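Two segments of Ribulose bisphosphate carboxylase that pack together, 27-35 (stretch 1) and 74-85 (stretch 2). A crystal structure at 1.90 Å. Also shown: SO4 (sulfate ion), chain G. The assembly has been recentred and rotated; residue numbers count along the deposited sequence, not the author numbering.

Stretch 1 27-35: IVEYYFEPN
Stretch 2, residues 74-85: YLEKHGEGYIAK

Strand 27-34 lies antiparallel to strand 81-85, the second arm of a hairpin whose first arm is strand 74-78; the axes approach to 4.6 Å and their N-to-C directions differ by 143°. Backbones are extended, with phi/psi -122/142 at Tyr30 and -114/143 at Ala84. A type II' turn from His78 to Gly81 joins the arms, with Gly79 at phi/psi 62/-126, a positive phi that favours glycine. Register pairs Glu29 with Lys85, Tyr30 with Ala84, Tyr31 with Ile83 and Phe32 with Tyr82. Tyr30 N donates to Ala84 O and Ala84 N to Tyr30 O, both at 2.8 Å; Phe32 N donates to Tyr82 O at 2.9 Å, whereas the return bond from Tyr82 N to Phe32 O, 3.0 Å at 135°, is weak. In the non-hydrogen-bonded pairs Glu29 CA lies 4.4 Å from Lys85 CA and Tyr31 CA 4.4 Å from Ile83 CA, and CA-H groups meet carbonyls, as at Ile83 CA to Tyr30 O, 3.1 Å.

Side chains alternate between the two faces. On the face of Tyr30, Phe32, Tyr82 and Ala84, Phe32 takes chi1 71° (p) and chi2 -90°, which brings its ring nearer the hairpin. Tyr82 (m, chi2 -87°) sets its CB over that ring, 3.9 Å from the Phe32 centroid, a CH-pi contact. The rings of Phe32 and Tyr82 lie near parallel, planes at 24°, but are slid apart, centroids 5.7 Å distant, so they barely overlap. Leu75 CD1 (chi1 t, chi2 p) meets the ring edge at Phe32 CZ, 3.9 Å, and Ala84 CB lies at the edge near Phe32 CE1, 4.0 Å. Pro34 CD, in a C-gamma endo ring, packs against Tyr82 CE2 at 3.8 Å. Tyr30 (m, chi2 -86°) has its OH hydrogen-bonded elsewhere in the structure.

On the other face, Tyr31 (chi1 169°, t; chi2 -96°) extends its ring beside the turn, with His78 O at the ring edge, 3.5 Å from Tyr31 CE2. Its hydroxyl OH donates to Glu33 OE2 at 2.5 Å, Glu33 being m, t, chi3 -2°, and accepts from a water 2.6 Å from Tyr31 OH; that water also accepts from Glu80 N at 3.3 Å. Ile83 (m, t) sets CG1 4.3 Å from Tyr31 CA. Gly81 (-133/-135) has no room for a side chain: an ideal CB would stand 2.3 Å from Phe32 O and 2.7 Å from Tyr31 CZ. A sulfate lies over one face of the Tyr31 ring, SO4 O2 3.0 Å from Tyr31 CD2; His78 (t, chi2 90°) sends a weak bond from NE2 to SO4 O4, 3.4 Å. Farther along, Lys85 (m, t, t, t) is extended, placing its CE 3.7 Å from Glu29 OE2 (Glu29 m, t).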

# COMPACT_ATOMS: atom_id res chain seq x y z
N ILE A 27 17.76 -4.96 40.56
CA ILE A 27 17.40 -5.12 41.96
C ILE A 27 15.96 -4.74 42.22
O ILE A 27 15.47 -3.71 41.77
CB ILE A 27 18.34 -4.27 42.81
CG1 ILE A 27 19.79 -4.75 42.60
CG2 ILE A 27 17.97 -4.41 44.29
CD1 ILE A 27 20.75 -3.68 42.86
N VAL A 28 15.25 -5.60 42.94
CA VAL A 28 13.90 -5.30 43.34
C VAL A 28 13.83 -5.37 44.87
O VAL A 28 14.40 -6.27 45.49
CB VAL A 28 12.90 -6.28 42.70
CG1 VAL A 28 11.51 -5.98 43.17
CG2 VAL A 28 13.02 -6.23 41.19
N GLU A 29 13.15 -4.39 45.47
CA GLU A 29 12.95 -4.34 46.89
C GLU A 29 11.50 -4.69 47.19
O GLU A 29 10.59 -4.09 46.62
CB GLU A 29 13.31 -2.97 47.45
CG GLU A 29 14.62 -2.39 46.91
CD GLU A 29 15.04 -1.11 47.61
OE1 GLU A 29 15.33 -0.11 46.92
OE2 GLU A 29 15.09 -1.10 48.85
N TYR A 30 11.31 -5.66 48.08
CA TYR A 30 10.01 -6.10 48.53
C TYR A 30 9.85 -5.96 50.05
O TYR A 30 10.77 -6.23 50.84
CB TYR A 30 9.79 -7.57 48.17
CG TYR A 30 9.78 -7.95 46.70
CD1 TYR A 30 8.60 -7.86 45.94
CD2 TYR A 30 10.93 -8.43 46.06
CE1 TYR A 30 8.56 -8.19 44.58
CE2 TYR A 30 10.92 -8.78 44.69
CZ TYR A 30 9.73 -8.68 43.96
OH TYR A 30 9.67 -9.05 42.63
N TYR A 31 8.65 -5.57 50.47
CA TYR A 31 8.21 -5.79 51.86
C TYR A 31 7.37 -7.07 51.91
O TYR A 31 6.54 -7.31 51.04
CB TYR A 31 7.33 -4.62 52.32
CG TYR A 31 6.61 -4.89 53.64
CD1 TYR A 31 5.31 -5.35 53.66
CD2 TYR A 31 7.26 -4.74 54.84
CE1 TYR A 31 4.64 -5.64 54.90
CE2 TYR A 31 6.63 -5.00 56.08
CZ TYR A 31 5.31 -5.46 56.09
OH TYR A 31 4.67 -5.75 57.29
N PHE A 32 7.49 -7.88 52.95
CA PHE A 32 6.60 -9.03 53.03
C PHE A 32 6.39 -9.48 54.46
O PHE A 32 7.09 -9.04 55.34
CB PHE A 32 7.14 -10.22 52.16
CG PHE A 32 8.37 -10.87 52.72
CD1 PHE A 32 9.62 -10.40 52.37
CD2 PHE A 32 8.29 -11.94 53.61
CE1 PHE A 32 10.77 -10.99 52.91
CE2 PHE A 32 9.43 -12.51 54.15
CZ PHE A 32 10.67 -12.03 53.78
N GLU A 33 5.38 -10.32 54.66
CA GLU A 33 5.11 -10.98 55.94
C GLU A 33 4.94 -12.48 55.63
O GLU A 33 4.11 -12.82 54.78
CB GLU A 33 3.83 -10.40 56.58
CG GLU A 33 3.85 -8.86 56.71
CD GLU A 33 2.52 -8.25 57.11
OE1 GLU A 33 1.52 -9.01 57.26
OE2 GLU A 33 2.47 -6.98 57.25
N PRO A 34 5.73 -13.38 56.22
CA PRO A 34 5.60 -14.81 55.93
C PRO A 34 4.34 -15.39 56.56
O PRO A 34 3.85 -14.85 57.54
CB PRO A 34 6.82 -15.44 56.60
CG PRO A 34 7.17 -14.52 57.68
CD PRO A 34 6.81 -13.13 57.19
N ASN A 35 3.82 -16.46 55.98
CA ASN A 35 2.68 -17.14 56.54
C ASN A 35 3.01 -18.61 56.68
O ASN A 35 2.92 -19.36 55.74
CB ASN A 35 1.43 -16.96 55.67
CG ASN A 35 0.26 -17.80 56.17
OD1 ASN A 35 -0.37 -18.52 55.42
ND2 ASN A 35 0.02 -17.74 57.47
N TYR A 74 19.76 -9.21 50.63
CA TYR A 74 19.46 -8.40 51.80
C TYR A 74 18.14 -8.87 52.41
O TYR A 74 17.16 -9.06 51.70
CB TYR A 74 19.33 -6.94 51.38
CG TYR A 74 18.86 -5.97 52.45
CD1 TYR A 74 19.75 -5.03 53.00
CD2 TYR A 74 17.53 -5.94 52.86
CE1 TYR A 74 19.33 -4.10 53.95
CE2 TYR A 74 17.10 -5.02 53.80
CZ TYR A 74 18.01 -4.10 54.34
OH TYR A 74 17.59 -3.19 55.28
N LEU A 75 18.11 -9.03 53.72
CA LEU A 75 16.90 -9.46 54.40
C LEU A 75 16.90 -8.98 55.84
O LEU A 75 17.72 -9.43 56.62
CB LEU A 75 16.77 -10.99 54.37
CG LEU A 75 15.56 -11.52 55.15
CD1 LEU A 75 14.29 -10.92 54.52
CD2 LEU A 75 15.48 -13.04 55.16
N GLU A 76 16.00 -8.07 56.20
CA GLU A 76 15.97 -7.51 57.55
C GLU A 76 14.55 -7.24 57.99
O GLU A 76 13.67 -6.97 57.20
CB GLU A 76 16.77 -6.20 57.66
CG GLU A 76 18.21 -6.24 57.14
CD GLU A 76 19.19 -6.99 58.04
OE1 GLU A 76 18.80 -7.50 59.12
OE2 GLU A 76 20.37 -7.06 57.65
N LYS A 77 14.35 -7.29 59.30
CA LYS A 77 13.06 -6.99 59.88
C LYS A 77 12.68 -5.53 59.56
O LYS A 77 13.55 -4.68 59.46
CB LYS A 77 13.13 -7.28 61.39
CG LYS A 77 11.78 -7.36 62.06
CD LYS A 77 11.56 -8.54 63.05
CE LYS A 77 10.00 -8.92 63.09
NZ LYS A 77 9.14 -8.45 61.85
N HIS A 78 11.39 -5.27 59.33
CA HIS A 78 10.85 -3.93 59.08
C HIS A 78 9.41 -3.89 59.57
O HIS A 78 8.54 -4.45 58.91
CB HIS A 78 10.87 -3.56 57.58
CG HIS A 78 10.39 -2.17 57.29
ND1 HIS A 78 11.23 -1.07 57.27
CD2 HIS A 78 9.15 -1.69 57.04
CE1 HIS A 78 10.53 0.02 57.03
NE2 HIS A 78 9.26 -0.33 56.89
N GLY A 79 9.17 -3.24 60.71
CA GLY A 79 7.84 -3.15 61.28
C GLY A 79 7.30 -4.52 61.62
O GLY A 79 7.94 -5.29 62.31
N GLU A 80 6.11 -4.85 61.12
CA GLU A 80 5.54 -6.20 61.38
C GLU A 80 5.98 -7.24 60.33
O GLU A 80 5.54 -8.40 60.36
CB GLU A 80 4.01 -6.14 61.49
CG GLU A 80 3.51 -6.11 62.94
CD GLU A 80 2.03 -5.75 63.07
OE1 GLU A 80 1.42 -5.32 62.05
OE2 GLU A 80 1.50 -5.91 64.20
N GLY A 81 6.83 -6.83 59.40
CA GLY A 81 7.41 -7.76 58.45
C GLY A 81 8.91 -7.67 58.25
O GLY A 81 9.72 -7.60 59.21
N TYR A 82 9.26 -7.71 56.96
CA TYR A 82 10.62 -7.86 56.48
C TYR A 82 10.77 -7.11 55.15
O TYR A 82 9.82 -7.03 54.37
CB TYR A 82 10.93 -9.33 56.23
CG TYR A 82 10.87 -10.13 57.50
CD1 TYR A 82 11.98 -10.24 58.33
CD2 TYR A 82 9.68 -10.68 57.91
CE1 TYR A 82 11.91 -10.96 59.54
CE2 TYR A 82 9.57 -11.40 59.15
CZ TYR A 82 10.69 -11.52 59.94
OH TYR A 82 10.57 -12.23 61.13
N ILE A 83 11.95 -6.56 54.91
CA ILE A 83 12.30 -6.12 53.57
C ILE A 83 13.32 -7.09 53.02
O ILE A 83 14.20 -7.55 53.79
CB ILE A 83 12.77 -4.66 53.58
CG1 ILE A 83 11.54 -3.74 53.73
CG2 ILE A 83 13.52 -4.30 52.31
CD1 ILE A 83 11.85 -2.20 53.88
N ALA A 84 13.11 -7.55 51.79
CA ALA A 84 14.14 -8.22 51.00
C ALA A 84 14.52 -7.39 49.79
O ALA A 84 13.66 -6.75 49.20
CB ALA A 84 13.67 -9.57 50.55
N LYS A 85 15.80 -7.40 49.44
CA LYS A 85 16.25 -6.89 48.17
C LYS A 85 16.75 -8.09 47.42
O LYS A 85 17.46 -8.94 47.97
CB LYS A 85 17.37 -5.86 48.33
CG LYS A 85 17.07 -4.78 49.33
CD LYS A 85 18.16 -3.71 49.30
CE LYS A 85 18.02 -2.71 50.46
NZ LYS A 85 19.25 -1.89 50.67
S SO4 G . 5.73 -0.64 54.44
O1 SO4 G . 4.47 -0.47 55.16
O2 SO4 G . 6.33 -1.90 54.81
O3 SO4 G . 5.47 -0.64 52.99
O4 SO4 G . 6.64 0.43 54.84
O HOH W 1 4.47 -3.51 58.65